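PDB 4B96: cellulose binding domain-containing protein from Clostridium clariflavum, which probably binds cellulose, as the calcium-binding family 3b carbohydrate-binding module of a longer, probably membrane-anchored protein of a biomass-sensing system. Local coordinates for residues A[41-46]-A[83-88]. Residues are numbered along the deposited sequence; the frame is centred on the assembly and turned at random.
Sequences KVRYYF and HKYLEV
A side-on salt bridge joins R43 to E87 across a non-hydrogen-bonded antiparallel pair: R43 NE lies 2.8 Å and R43 NH2 2.9 Å from the same oxygen, E87 OE1. NE meets that oxygen's anti lone pair, NH2 comes nearly along the C-O axis, and both bonds stay close to the guanidinium plane, so the two flat groups are almost coplanar. The other oxygen, E87 OE2, reaches K41 NZ through a water that accepts from the lysine and donates to the carboxylate; K41 NZ also has a salt bridge to D142. Such flanking by two cations would be expected to favour ionised E87. The backbone pairs V42-V88, Y44-L86 and F46-K84 each exchange two N-H...O bonds; V88 N to V42 O (2.8 Å, N-H...O angle 168°) is the straightest, whereas F46 N approaches K84 O from above the carbonyl plane. The extended R43 side chain runs along the Y85 ring, its CD 3.8 Å from the ring centroid and its guanidinium stacked at 15° to the ring plane, an off-centre cation-pi contact. The Y45 ring lies alongside, oblique to that of Y85, with Y45 CD1 3.7 Å from Y85 CB. On the reverse face, F46 takes the crowded rotamer (chi1 68°), which folds its ring back over the neighbouring strand: K84 CB sits over one ring face, 4.2 Å from the centroid, and F46 CE1 reaches L86 CB. These two inner strands of one sheet of the CBM3 beta-sandwich lie between strands 69-75 and 136-140; V42, Y44 and L86 pack on strand 20-29 of the opposing sheet, while F46 touches calcium ligand D120.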
loop_
_atom_site.group_PDB
_atom_site.type_symbol
_atom_site.label_atom_id
_atom_site.label_comp_id
_atom_site.label_asym_id
_atom_site.label_seq_id
_atom_site.Cartn_x
_atom_site.Cartn_y
_atom_site.Cartn_z
ATOM N N LYS A 41 -8.239 -2.048 12.270
ATOM C CA LYS A 41 -6.984 -2.343 12.974
ATOM C C LYS A 41 -5.851 -1.556 12.315
ATOM O O LYS A 41 -5.794 -1.429 11.056
ATOM C CB LYS A 41 -6.665 -3.844 12.769
ATOM C CG LYS A 41 -7.582 -4.744 13.507
ATOM C CD LYS A 41 -7.413 -6.201 13.103
ATOM C CE LYS A 41 -8.571 -7.026 13.755
ATOM N NZ LYS A 41 -8.356 -8.519 13.698
ATOM N N VAL A 42 -4.898 -1.101 13.116
ATOM C CA VAL A 42 -3.746 -0.408 12.570
ATOM C C VAL A 42 -2.505 -1.112 13.109
ATOM O O VAL A 42 -2.468 -1.445 14.318
ATOM C CB VAL A 42 -3.754 1.077 13.009
ATOM C CG1 VAL A 42 -2.559 1.876 12.432
ATOM C CG2 VAL A 42 -5.066 1.751 12.573
ATOM N N ARG A 43 -1.495 -1.349 12.237
ATOM C CA ARG A 43 -0.297 -2.062 12.689
ATOM C C ARG A 43 0.963 -1.257 12.539
ATOM O O ARG A 43 1.168 -0.654 11.491
ATOM C CB ARG A 43 -0.117 -3.379 11.922
ATOM C CG ARG A 43 -1.218 -4.401 12.311
ATOM C CD ARG A 43 -1.084 -5.680 11.491
ATOM N NE ARG A 43 -2.254 -6.494 11.828
ATOM C CZ ARG A 43 -2.565 -7.658 11.268
ATOM N NH1 ARG A 43 -1.810 -8.166 10.322
ATOM N NH2 ARG A 43 -3.655 -8.306 11.658
ATOM N N TYR A 44 1.805 -1.289 13.577
ATOM C CA TYR A 44 3.140 -0.697 13.566
ATOM C C TYR A 44 4.118 -1.874 13.674
ATOM O O TYR A 44 4.112 -2.622 14.665
ATOM C CB TYR A 44 3.297 0.246 14.753
ATOM C CG TYR A 44 4.639 0.995 14.721
ATOM C CD1 TYR A 44 5.826 0.360 15.139
ATOM C CD2 TYR A 44 4.716 2.317 14.230
ATOM C CE1 TYR A 44 7.061 1.048 15.068
ATOM C CE2 TYR A 44 5.939 3.027 14.147
ATOM C CZ TYR A 44 7.104 2.390 14.585
ATOM O OH TYR A 44 8.323 3.019 14.493
ATOM N N TYR A 45 4.929 -2.076 12.656
ATOM C CA TYR A 45 5.842 -3.223 12.621
ATOM C C TYR A 45 7.177 -2.871 13.197
ATOM O O TYR A 45 7.775 -1.842 12.818
ATOM C CB TYR A 45 6.075 -3.644 11.189
ATOM C CG TYR A 45 4.786 -4.095 10.573
ATOM C CD1 TYR A 45 4.400 -5.431 10.668
ATOM C CD2 TYR A 45 3.976 -3.193 9.891
ATOM C CE1 TYR A 45 3.229 -5.854 10.150
ATOM C CE2 TYR A 45 2.773 -3.626 9.299
ATOM C CZ TYR A 45 2.409 -4.934 9.454
ATOM O OH TYR A 45 1.236 -5.398 8.929
ATOM N N PHE A 46 7.675 -3.735 14.084
ATOM C CA PHE A 46 8.980 -3.507 14.686
ATOM C C PHE A 46 9.683 -4.822 14.996
ATOM O O PHE A 46 9.069 -5.920 15.000
ATOM C CB PHE A 46 8.845 -2.608 15.915
ATOM C CG PHE A 46 8.113 -3.253 17.063
ATOM C CD1 PHE A 46 6.694 -3.312 17.091
ATOM C CD2 PHE A 46 8.828 -3.781 18.161
ATOM C CE1 PHE A 46 5.995 -3.889 18.166
ATOM C CE2 PHE A 46 8.118 -4.366 19.254
ATOM C CZ PHE A 46 6.725 -4.448 19.248
ATOM N N HIS A 83 10.403 -10.554 15.181
ATOM C CA HIS A 83 9.567 -9.808 14.186
ATOM C C HIS A 83 8.125 -9.692 14.617
ATOM O O HIS A 83 7.415 -10.687 14.727
ATOM C CB HIS A 83 9.670 -10.478 12.806
ATOM C CG HIS A 83 11.009 -10.300 12.164
ATOM N ND1 HIS A 83 12.050 -11.175 12.362
ATOM C CD2 HIS A 83 11.497 -9.307 11.374
ATOM C CE1 HIS A 83 13.109 -10.766 11.683
ATOM N NE2 HIS A 83 12.802 -9.629 11.083
ATOM N N LYS A 84 7.701 -8.469 14.893
ATOM C CA LYS A 84 6.449 -8.247 15.616
ATOM C C LYS A 84 5.685 -7.109 14.977
ATOM O O LYS A 84 6.230 -6.356 14.160
ATOM C CB LYS A 84 6.780 -7.800 17.075
ATOM C CG LYS A 84 7.354 -9.012 17.914
ATOM C CD LYS A 84 7.821 -8.546 19.245
ATOM C CE LYS A 84 8.423 -9.741 19.993
ATOM N NZ LYS A 84 8.963 -9.227 21.238
ATOM N N TYR A 85 4.443 -6.959 15.413
ATOM C CA TYR A 85 3.711 -5.714 15.212
ATOM C C TYR A 85 2.898 -5.399 16.439
ATOM O O TYR A 85 2.425 -6.271 17.137
ATOM C CB TYR A 85 2.795 -5.743 13.965
ATOM C CG TYR A 85 1.817 -6.921 13.887
ATOM C CD1 TYR A 85 0.537 -6.833 14.464
ATOM C CD2 TYR A 85 2.172 -8.092 13.233
ATOM C CE1 TYR A 85 -0.394 -7.880 14.393
ATOM C CE2 TYR A 85 1.250 -9.175 13.150
ATOM C CZ TYR A 85 -0.036 -9.035 13.731
ATOM O OH TYR A 85 -0.938 -10.055 13.650
ATOM N N LEU A 86 2.742 -4.113 16.691
ATOM C CA LEU A 86 1.721 -3.636 17.603
ATOM C C LEU A 86 0.458 -3.483 16.753
ATOM O O LEU A 86 0.496 -2.890 15.666
ATOM C CB LEU A 86 2.086 -2.254 18.131
ATOM C CG LEU A 86 0.969 -1.449 18.830
ATOM C CD1 LEU A 86 0.673 -2.046 20.179
ATOM C CD2 LEU A 86 1.391 0.026 18.989
ATOM N N GLU A 87 -0.648 -4.032 17.248
ATOM C CA GLU A 87 -1.922 -3.781 16.638
ATOM C C GLU A 87 -2.824 -2.908 17.521
ATOM O O GLU A 87 -3.173 -3.282 18.687
ATOM C CB GLU A 87 -2.623 -5.108 16.408
ATOM C CG GLU A 87 -3.933 -4.892 15.633
ATOM C CD GLU A 87 -4.439 -6.206 15.098
ATOM O OE1 GLU A 87 -4.035 -6.616 13.955
ATOM O OE2 GLU A 87 -5.236 -6.847 15.839
ATOM N N VAL A 88 -3.215 -1.772 16.974
ATOM C CA VAL A 88 -4.117 -0.835 17.658
ATOM C C VAL A 88 -5.558 -1.069 17.158
ATOM O O VAL A 88 -5.787 -1.112 15.952
ATOM C CB VAL A 88 -3.710 0.620 17.378
ATOM C CG1 VAL A 88 -4.694 1.611 18.068
ATOM C CG2 VAL A 88 -2.244 0.878 17.924
HETATM O O HOH W 1 -5.843 -9.343 14.843
#